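Local atomic coordinates of triacylglycerol lipase (Clostridium botulinum, PDB entry 5AH1), a protein that hydrolyses ester bonds as a zinc-binding triacylglycerol lipase (esterase A) and can also break down synthetic polyesters. Residues Y97-L110 with V430-A444. Sequence-based numbering, arbitrary orientation. Where two conformers were deposited one is given.
Sequences YKYWGGVVDLQEKL and VGTFGNVKDWYMDYA
Tyr97 OH and Thr432 OG1 share a hydrogen bond of 2.6 Å, the threonine oxygen lying at the edge of the tyrosine ring, near its plane. With CG of Tyr97 anti to the backbone N (chi1 -167°), the ring passes across Gly102 CA and brings its hydroxyl to the other loop. Waters extend this polar patch: one joins Tyr97 OH, Val103 N and Gly431 O, a second Tyr99 O and Thr432 OG1, a third Gly101 O and Gly434 O. A weak, bent bond runs from Gly101 N to Val430 O (2.8 Å, 128°). Here Gly101 CA and Gly431 CA come within 4.2 Å.

Apolar contacts take over toward the helices. Leu106 CD1 makes a CH-pi contact over one face of Tyr440, 4.0 Å from the ring centroid, while CD2 rests on Lys437 CA. Tyr440 OH, bonded to Ile429 O, meets the edge of Trp100 at CZ3 (3.6 Å). Leu110 CD2 settles among Tyr440 O, Met441 and Ala444.

The axes of helical segments 106-110 and 437-444 approach to 9.8 Å, with 51° between their directions, beside strand 80-83 of the central parallel sheet, which Trp100 and Ala444 touch. Tyr99 OH hydrogen-bonds His181 ND1, within the probable nucleophile elbow (GxSxG) of this alpha/beta-hydrolase fold.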
ATOM      1  N   TYR A  97      -7.237 -16.683   1.286  1.00 14.06           N
ATOM      2  CA  TYR A  97      -6.144 -16.207   0.454  1.00 12.88           C
ATOM      3  C   TYR A  97      -5.628 -14.914   1.061  1.00 12.29           C
ATOM      4  O   TYR A  97      -6.396 -13.974   1.230  1.00 13.27           O
ATOM      5  CB  TYR A  97      -6.610 -15.944  -0.977  1.00 12.88           C
ATOM      6  CG  TYR A  97      -5.455 -15.761  -1.935  1.00 13.39           C
ATOM      7  CD1 TYR A  97      -4.882 -16.849  -2.571  1.00 13.68           C
ATOM      8  CD2 TYR A  97      -4.921 -14.503  -2.186  1.00 12.77           C
ATOM      9  CE1 TYR A  97      -3.817 -16.689  -3.431  1.00 13.71           C
ATOM     10  CE2 TYR A  97      -3.849 -14.344  -3.036  1.00 13.26           C
ATOM     11  CZ  TYR A  97      -3.307 -15.437  -3.664  1.00 13.63           C
ATOM     12  OH  TYR A  97      -2.234 -15.299  -4.511  1.00 15.81           O
ATOM     13  N   LYS A  98      -4.339 -14.868   1.389  1.00 11.73           N
ATOM     14  CA  LYS A  98      -3.770 -13.735   2.125  1.00 10.53           C
ATOM     15  C   LYS A  98      -3.197 -12.652   1.217  1.00 10.00           C
ATOM     16  O   LYS A  98      -2.525 -12.950   0.230  1.00 10.43           O
ATOM     17  CB  LYS A  98      -2.656 -14.221   3.067  1.00 11.61           C
ATOM     18  CG  LYS A  98      -3.150 -15.151   4.156  1.00 12.83           C
ATOM     19  CD  LYS A  98      -3.904 -14.406   5.263  1.00 13.22           C
ATOM     20  CE  LYS A  98      -4.505 -15.365   6.298  1.00 14.08           C
ATOM     21  NZ  LYS A  98      -5.660 -16.108   5.749  1.00 15.36           N
ATOM     22  N   TYR A  99      -3.429 -11.394   1.568  1.00  9.87           N
ATOM     23  CA  TYR A  99      -2.756 -10.307   0.875  1.00  9.54           C
ATOM     24  C   TYR A  99      -1.240 -10.514   1.000  1.00  9.10           C
ATOM     25  O   TYR A  99      -0.493 -10.402   0.025  1.00  9.36           O
ATOM     26  CB  TYR A  99      -3.145  -8.954   1.448  1.00  9.18           C
ATOM     27  CG  TYR A  99      -2.614  -7.792   0.637  1.00  8.88           C
ATOM     28  CD1 TYR A  99      -1.345  -7.275   0.871  1.00  9.18           C
ATOM     29  CD2 TYR A  99      -3.376  -7.213  -0.365  1.00  8.66           C
ATOM     30  CE1 TYR A  99      -0.862  -6.195   0.143  1.00  9.35           C
ATOM     31  CE2 TYR A  99      -2.908  -6.158  -1.099  1.00  8.59           C
ATOM     32  CZ  TYR A  99      -1.648  -5.649  -0.855  1.00  8.60           C
ATOM     33  OH  TYR A  99      -1.226  -4.557  -1.588  1.00  8.98           O
ATOM     34  N   TRP A 100      -0.808 -10.820   2.221  1.00  9.16           N
ATOM     35  CA  TRP A 100       0.600 -10.990   2.512  1.00  9.11           C
ATOM     36  C   TRP A 100       0.992 -12.454   2.378  1.00  9.67           C
ATOM     37  O   TRP A 100       0.988 -13.211   3.351  1.00 10.47           O
ATOM     38  CB  TRP A 100       0.915 -10.443   3.905  1.00  8.70           C
ATOM     39  CG  TRP A 100       0.771  -8.937   3.957  1.00  8.70           C
ATOM     40  CD1 TRP A 100      -0.320  -8.230   4.399  1.00  8.53           C
ATOM     41  CD2 TRP A 100       1.729  -7.960   3.522  1.00  8.27           C
ATOM     42  NE1 TRP A 100      -0.085  -6.876   4.278  1.00  8.30           N
ATOM     43  CE2 TRP A 100       1.166  -6.686   3.740  1.00  8.12           C
ATOM     44  CE3 TRP A 100       3.016  -8.045   2.982  1.00  8.57           C
ATOM     45  CZ2 TRP A 100       1.850  -5.516   3.448  1.00  8.20           C
ATOM     46  CZ3 TRP A 100       3.703  -6.886   2.709  1.00  9.08           C
ATOM     47  CH2 TRP A 100       3.118  -5.637   2.927  1.00  8.98           C
ATOM     48  N   GLY A 101       1.296 -12.837   1.141  1.00 10.31           N
ATOM     49  CA  GLY A 101       1.855 -14.136   0.816  1.00 10.48           C
ATOM     50  C   GLY A 101       0.963 -15.022  -0.028  1.00 10.92           C
ATOM     51  O   GLY A 101       1.408 -16.032  -0.559  1.00 11.81           O
ATOM     52  N   GLY A 102      -0.316 -14.677  -0.138  1.00 11.55           N
ATOM     53  CA  GLY A 102      -1.224 -15.485  -0.932  1.00 11.93           C
ATOM     54  C   GLY A 102      -1.569 -16.809  -0.281  1.00 12.52           C
ATOM     55  O   GLY A 102      -2.249 -16.845   0.748  1.00 13.33           O
ATOM     56  N   VAL A 103      -1.098 -17.898  -0.885  1.00 12.86           N
ATOM     57  CA  VAL A 103      -1.251 -19.230  -0.298  1.00 14.24           C
ATOM     58  C   VAL A 103      -0.176 -19.531   0.734  1.00 14.58           C
ATOM     59  O   VAL A 103      -0.230 -20.574   1.392  1.00 16.36           O
ATOM     60  CB  VAL A 103      -1.244 -20.333  -1.365  1.00 14.85           C
ATOM     61  CG1 VAL A 103      -2.435 -20.167  -2.293  1.00 16.57           C
ATOM     62  CG2 VAL A 103       0.070 -20.354  -2.139  1.00 14.93           C
ATOM     63  N   VAL A 104       0.800 -18.632   0.865  1.00 13.97           N
ATOM     64  CA  VAL A 104       1.782 -18.706   1.943  1.00 13.41           C
ATOM     65  C   VAL A 104       1.432 -17.636   2.969  1.00 13.09           C
ATOM     66  O   VAL A 104       1.304 -16.489   2.623  1.00 14.21           O
ATOM     67  CB  VAL A 104       3.212 -18.483   1.429  1.00 12.99           C
ATOM     68  CG1 VAL A 104       4.215 -18.476   2.590  1.00 12.85           C
ATOM     69  CG2 VAL A 104       3.580 -19.539   0.383  1.00 13.74           C
ATOM     70  N   ASP A 105       1.265 -18.009   4.228  1.00 12.58           N
ATOM     71  CA  ASP A 105       0.857 -17.052   5.253  1.00 12.33           C
ATOM     72  C   ASP A 105       2.107 -16.394   5.847  1.00 12.10           C
ATOM     73  O   ASP A 105       2.700 -16.924   6.792  1.00 12.81           O
ATOM     74  CB  ASP A 105       0.022 -17.768   6.319  1.00 13.45           C
ATOM     75  CG  ASP A 105      -0.599 -16.809   7.321  1.00 13.84           C
ATOM     76  OD1 ASP A 105      -0.203 -15.627   7.358  1.00 14.28           O
ATOM     77  OD2 ASP A 105      -1.489 -17.229   8.083  1.00 14.87           O
ATOM     78  N   LEU A 106       2.525 -15.268   5.270  1.00 12.22           N
ATOM     79  CA  LEU A 106       3.782 -14.638   5.683  1.00 11.96           C
ATOM     80  C   LEU A 106       3.772 -14.251   7.158  1.00 11.59           C
ATOM     81  O   LEU A 106       4.788 -14.423   7.841  1.00 12.61           O
ATOM     82  CB  LEU A 106       4.077 -13.405   4.826  1.00 12.02           C
ATOM     83  CG  LEU A 106       4.448 -13.642   3.366  1.00 12.04           C
ATOM     84  CD1 LEU A 106       4.514 -12.330   2.624  1.00 12.99           C
ATOM     85  CD2 LEU A 106       5.777 -14.378   3.257  1.00 13.80           C
ATOM     86  N   GLN A 107       2.636 -13.756   7.654  1.00 11.67           N
ATOM     87  CA  GLN A 107       2.534 -13.425   9.073  1.00 12.08           C
ATOM     88  C   GLN A 107       2.910 -14.640   9.936  1.00 13.09           C
ATOM     89  O   GLN A 107       3.692 -14.537  10.895  1.00 13.34           O
ATOM     90  CB  GLN A 107       1.129 -12.957   9.437  1.00 12.08           C
ATOM     91  CG  GLN A 107       0.946 -12.697  10.929  1.00 12.37           C
ATOM     92  CD  GLN A 107      -0.484 -12.423  11.315  1.00 12.53           C
ATOM     93  OE1 GLN A 107      -1.043 -11.383  10.972  1.00 13.19           O
ATOM     94  NE2 GLN A 107      -1.102 -13.372  12.010  1.00 13.93           N
ATOM     95  N   GLU A 108       2.344 -15.792   9.600  0.57 13.91           N
ATOM     96  CA  GLU A 108       2.594 -17.004  10.374  0.57 15.05           C
ATOM     97  C   GLU A 108       4.067 -17.405  10.287  0.57 15.29           C
ATOM     98  O   GLU A 108       4.677 -17.764  11.294  0.57 15.61           O
ATOM     99  CB  GLU A 108       1.686 -18.143   9.890  0.57 16.50           C
ATOM    100  CG  GLU A 108       1.605 -19.350  10.843  0.57 18.55           C
ATOM    101  CD  GLU A 108       2.771 -20.326  10.706  0.57 20.99           C
ATOM    102  OE1 GLU A 108       3.338 -20.447   9.597  0.57 22.09           O
ATOM    103  OE2 GLU A 108       3.109 -20.990  11.714  0.57 22.41           O
ATOM    104  N   LYS A 109       4.637 -17.330   9.089  1.00 15.07           N
ATOM    105  CA  LYS A 109       6.035 -17.708   8.885  1.00 14.76           C
ATOM    106  C   LYS A 109       6.967 -16.799   9.667  1.00 15.32           C
ATOM    107  O   LYS A 109       7.954 -17.254  10.254  1.00 15.92           O
ATOM    108  CB  LYS A 109       6.384 -17.676   7.395  1.00 16.23           C
ATOM    109  CG  LYS A 109       5.617 -18.670   6.546  1.00 17.43           C
ATOM    110  CD  LYS A 109       5.787 -20.098   7.024  1.00 19.39           C
ATOM    111  CE  LYS A 109       5.038 -21.065   6.118  1.00 20.97           C
ATOM    112  NZ  LYS A 109       5.201 -22.481   6.549  1.00 23.29           N
ATOM    113  N   LEU A 110       6.659 -15.514   9.684  1.00 14.24           N
ATOM    114  CA  LEU A 110       7.452 -14.560  10.432  1.00 13.49           C
ATOM    115  C   LEU A 110       7.385 -14.852  11.927  1.00 14.38           C
ATOM    116  O   LEU A 110       8.407 -14.960  12.590  1.00 14.95           O
ATOM    117  CB  LEU A 110       6.963 -13.144  10.130  1.00 13.36           C
ATOM    118  CG  LEU A 110       7.419 -12.608   8.777  1.00 14.19           C
ATOM    119  CD1 LEU A 110       6.540 -11.447   8.293  1.00 13.84           C
ATOM    120  CD2 LEU A 110       8.882 -12.189   8.869  1.00 14.98           C
ATOM    121  N   VAL A 430       4.366  -9.591  -2.927  1.00  8.77           N
ATOM    122  CA  VAL A 430       3.578 -10.075  -1.791  1.00  8.84           C
ATOM    123  C   VAL A 430       3.099 -11.522  -2.017  1.00 10.11           C
ATOM    124  O   VAL A 430       2.170 -11.990  -1.343  1.00 11.02           O
ATOM    125  CB  VAL A 430       2.395  -9.130  -1.432  1.00  9.63           C
ATOM    126  CG1 VAL A 430       2.920  -7.797  -0.965  1.00 10.28           C
ATOM    127  CG2 VAL A 430       1.431  -8.933  -2.603  1.00 10.79           C
ATOM    128  N   GLY A 431       3.764 -12.245  -2.917  1.00 10.97           N
ATOM    129  CA  GLY A 431       3.538 -13.683  -3.043  1.00 11.06           C
ATOM    130  C   GLY A 431       2.529 -14.108  -4.089  1.00 11.32           C
ATOM    131  O   GLY A 431       2.228 -15.296  -4.220  1.00 12.06           O
ATOM    132  N   THR A 432       2.017 -13.143  -4.844  1.00 12.03           N
ATOM    133  CA  THR A 432       1.019 -13.372  -5.881  1.00 12.36           C
ATOM    134  C   THR A 432       1.601 -12.907  -7.233  1.00 12.40           C
ATOM    135  O   THR A 432       1.269 -11.824  -7.727  1.00 11.36           O
ATOM    136  CB  THR A 432      -0.269 -12.609  -5.515  1.00 12.36           C
ATOM    137  OG1 THR A 432      -0.774 -13.130  -4.274  1.00 13.60           O
ATOM    138  CG2 THR A 432      -1.349 -12.759  -6.581  1.00 12.89           C
ATOM    139  N   PHE A 433       2.475 -13.706  -7.855  1.00 12.14           N
ATOM    140  CA  PHE A 433       2.840 -15.066  -7.449  1.00 13.23           C
ATOM    141  C   PHE A 433       4.355 -15.162  -7.349  1.00 13.35           C
ATOM    142  O   PHE A 433       5.069 -14.907  -8.316  1.00 14.41           O
ATOM    143  CB  PHE A 433       2.305 -16.058  -8.482  1.00 14.37           C
ATOM    144  CG  PHE A 433       0.811 -16.015  -8.628  1.00 15.46           C
ATOM    145  CD1 PHE A 433      -0.009 -16.549  -7.641  1.00 15.88           C
ATOM    146  CD2 PHE A 433       0.224 -15.425  -9.732  1.00 16.51           C
ATOM    147  CE1 PHE A 433      -1.382 -16.498  -7.756  1.00 16.75           C
ATOM    148  CE2 PHE A 433      -1.149 -15.381  -9.856  1.00 16.52           C
ATOM    149  CZ  PHE A 433      -1.952 -15.916  -8.858  1.00 17.27           C
ATOM    150  N   GLY A 434       4.841 -15.534  -6.171  1.00 13.47           N
ATOM    151  CA  GLY A 434       6.269 -15.671  -5.963  1.00 14.19           C
ATOM    152  C   GLY A 434       6.584 -16.269  -4.614  1.00 13.22           C
ATOM    153  O   GLY A 434       5.781 -16.207  -3.678  1.00 12.47           O
ATOM    154  N   ASN A 435       7.769 -16.866  -4.540  1.00 13.10           N
ATOM    155  CA  ASN A 435       8.301 -17.435  -3.317  1.00 12.92           C
ATOM    156  C   ASN A 435       9.105 -16.355  -2.619  1.00 12.11           C
ATOM    157  O   ASN A 435      10.229 -16.056  -3.028  1.00 13.26           O
ATOM    158  CB  ASN A 435       9.174 -18.632  -3.690  1.00 13.65           C
ATOM    159  CG  ASN A 435       9.791 -19.324  -2.491  1.00 14.59           C
ATOM    160  OD1 ASN A 435       9.555 -18.955  -1.340  1.00 14.40           O
ATOM    161  ND2 ASN A 435      10.583 -20.353  -2.763  1.00 15.75           N
ATOM    162  N   VAL A 436       8.509 -15.734  -1.600  1.00 11.01           N
ATOM    163  CA  VAL A 436       9.082 -14.541  -0.970  1.00 11.06           C
ATOM    164  C   VAL A 436       9.286 -14.647   0.544  1.00 11.02           C
ATOM    165  O   VAL A 436       9.756 -13.691   1.167  1.00 11.75           O
ATOM    166  CB  VAL A 436       8.219 -13.289  -1.274  1.00 11.26           C
ATOM    167  CG1 VAL A 436       8.191 -13.016  -2.772  1.00 11.29           C
ATOM    168  CG2 VAL A 436       6.798 -13.415  -0.713  1.00 11.59           C
ATOM    169  N   LYS A 437       8.974 -15.796   1.145  1.00 12.13           N
ATOM    170  CA  LYS A 437       8.952 -15.859   2.607  1.00 13.45           C
ATOM    171  C   LYS A 437      10.339 -15.608   3.206  1.00 12.79           C
ATOM    172  O   LYS A 437      10.475 -14.906   4.210  1.00 12.72           O
ATOM    173  CB  LYS A 437       8.335 -17.168   3.110  1.00 15.01           C
ATOM    174  CG  LYS A 437       9.121 -18.418   2.784  1.00 16.64           C
ATOM    175  CD  LYS A 437       8.330 -19.660   3.168  1.00 18.63           C
ATOM    176  CE  LYS A 437       9.088 -20.932   2.827  1.00 19.79           C
ATOM    177  NZ  LYS A 437       8.298 -22.162   3.133  1.00 20.60           N
ATOM    178  N   ASP A 438      11.377 -16.148   2.585  1.00 13.07           N
ATOM    179  CA  ASP A 438      12.730 -15.948   3.106  1.00 13.51           C
ATOM    180  C   ASP A 438      13.161 -14.486   3.029  1.00 12.59           C
ATOM    181  O   ASP A 438      13.837 -13.979   3.915  1.00 12.50           O
ATOM    182  CB  ASP A 438      13.719 -16.851   2.373  1.00 16.85           C
ATOM    183  CG  ASP A 438      13.500 -18.315   2.696  1.00 21.51           C
ATOM    184  OD1 ASP A 438      13.443 -18.645   3.899  1.00 23.79           O
ATOM    185  OD2 ASP A 438      13.363 -19.125   1.753  1.00 23.68           O
ATOM    186  N   TRP A 439      12.739 -13.799   1.975  1.00 11.57           N
ATOM    187  CA  TRP A 439      13.021 -12.377   1.834  1.00 11.40           C
ATOM    188  C   TRP A 439      12.439 -11.609   3.018  1.00 10.82           C
ATOM    189  O   TRP A 439      13.129 -10.785   3.646  1.00 10.47           O
ATOM    190  CB  TRP A 439      12.462 -11.867   0.509  1.00 11.01           C
ATOM    191  CG  TRP A 439      12.849 -10.444   0.133  1.00 10.61           C
ATOM    192  CD1 TRP A 439      13.809 -10.071  -0.753  1.00 10.52           C
ATOM    193  CD2 TRP A 439      12.229  -9.223   0.585  1.00 10.34           C
ATOM    194  NE1 TRP A 439      13.858  -8.704  -0.863  1.00 11.46           N
ATOM    195  CE2 TRP A 439      12.899  -8.158  -0.051  1.00 11.05           C
ATOM    196  CE3 TRP A 439      11.184  -8.928   1.466  1.00  9.95           C
ATOM    197  CZ2 TRP A 439      12.573  -6.823   0.181  1.00 10.94           C
ATOM    198  CZ3 TRP A 439      10.860  -7.606   1.691  1.00 10.71           C
ATOM    199  CH2 TRP A 439      11.551  -6.565   1.052  1.00 11.17           C
ATOM    200  N   TYR A 440      11.178 -11.885   3.342  1.00  9.72           N
ATOM    201  CA  TYR A 440      10.541 -11.208   4.460  1.00  9.76           C
ATOM    202  C   TYR A 440      11.166 -11.561   5.811  1.00 10.34           C
ATOM    203  O   TYR A 440      11.310 -10.691   6.671  1.00 10.36           O
ATOM    204  CB  TYR A 440       9.033 -11.471   4.471  1.00  9.60           C
ATOM    205  CG  TYR A 440       8.308 -10.631   3.456  1.00  9.57           C
ATOM    206  CD1 TYR A 440       8.133 -11.069   2.155  1.00  9.62           C
ATOM    207  CD2 TYR A 440       7.844  -9.368   3.795  1.00 10.60           C
ATOM    208  CE1 TYR A 440       7.494 -10.281   1.222  1.00  9.70           C
ATOM    209  CE2 TYR A 440       7.196  -8.575   2.868  1.00 10.88           C
ATOM    210  CZ  TYR A 440       7.037  -9.038   1.586  1.00  9.93           C
ATOM    211  OH  TYR A 440       6.399  -8.234   0.670  1.00 10.93           O
ATOM    212  N   MET A 441      11.549 -12.821   6.006  1.00 11.77           N
ATOM    213  CA  MET A 441      12.209 -13.211   7.251  1.00 12.20           C
ATOM    214  C   MET A 441      13.557 -12.499   7.399  1.00 11.36           C
ATOM    215  O   MET A 441      13.895 -12.010   8.483  1.00 11.72           O
ATOM    216  CB  MET A 441      12.332 -14.735   7.331  1.00 15.81           C
ATOM    217  CG  MET A 441      10.946 -15.376   7.574  1.00 19.68           C
ATOM    218  SD  MET A 441      10.908 -17.140   7.733  1.00 24.73           S
ATOM    219  CE  MET A 441      11.225 -17.590   6.050  1.00 24.39           C
ATOM    220  N   ASP A 442      14.311 -12.421   6.305  1.00 10.84           N
ATOM    221  CA  ASP A 442      15.574 -11.701   6.319  1.00 11.55           C
ATOM    222  C   ASP A 442      15.366 -10.212   6.546  1.00 10.15           C
ATOM    223  O   ASP A 442      16.172  -9.575   7.211  1.00 10.46           O
ATOM    224  CB  ASP A 442      16.364 -11.937   5.025  1.00 12.89           C
ATOM    225  CG  ASP A 442      17.010 -13.312   4.976  1.00 16.42           C
ATOM    226  OD1 ASP A 442      17.029 -14.015   6.012  1.00 17.69           O
ATOM    227  OD2 ASP A 442      17.498 -13.686   3.888  1.00 17.45           O
ATOM    228  N   TYR A 443      14.289  -9.645   6.004  1.00  9.23           N
ATOM    229  CA  TYR A 443      14.036  -8.225   6.221  1.00  9.20           C
ATOM    230  C   TYR A 443      13.667  -7.966   7.674  1.00  8.57           C
ATOM    231  O   TYR A 443      14.094  -6.971   8.254  1.00  9.31           O
ATOM    232  CB  TYR A 443      12.928  -7.696   5.312  1.00  8.88           C
ATOM    233  CG  TYR A 443      12.828  -6.185   5.245  1.00  8.85           C
ATOM    234  CD1 TYR A 443      13.957  -5.374   5.312  1.00  9.09           C
ATOM    235  CD2 TYR A 443      11.604  -5.566   5.062  1.00  9.53           C
ATOM    236  CE1 TYR A 443      13.865  -4.007   5.217  1.00  8.86           C
ATOM    237  CE2 TYR A 443      11.512  -4.193   4.961  1.00  8.75           C
ATOM    238  CZ  TYR A 443      12.639  -3.421   5.039  1.00  8.74           C
ATOM    239  OH  TYR A 443      12.582  -2.046   4.907  1.00  9.36           O
ATOM    240  N   ALA A 444      12.877  -8.861   8.263  1.00  9.15           N
ATOM    241  CA  ALA A 444      12.517  -8.709   9.673  1.00  9.57           C
ATOM    242  C   ALA A 444      13.784  -8.728  10.522  1.00  9.17           C
ATOM    243  O   ALA A 444      13.920  -7.938  11.447  1.00 10.10           O
ATOM    244  CB  ALA A 444      11.569  -9.806  10.125  1.00 10.03           C
TER
HETATM  245  O   HOH W   1      -0.005 -17.036  -3.775  1.00 14.24           O
HETATM  246  O   HOH W   2      -1.522 -11.578  -2.153  1.00 18.26           O
HETATM  247  O   HOH W   3       4.058 -16.519  -1.364  1.00 14.68           O
HETATM  248  O   HOH W   4       8.163 -22.601   5.810  1.00 38.40           O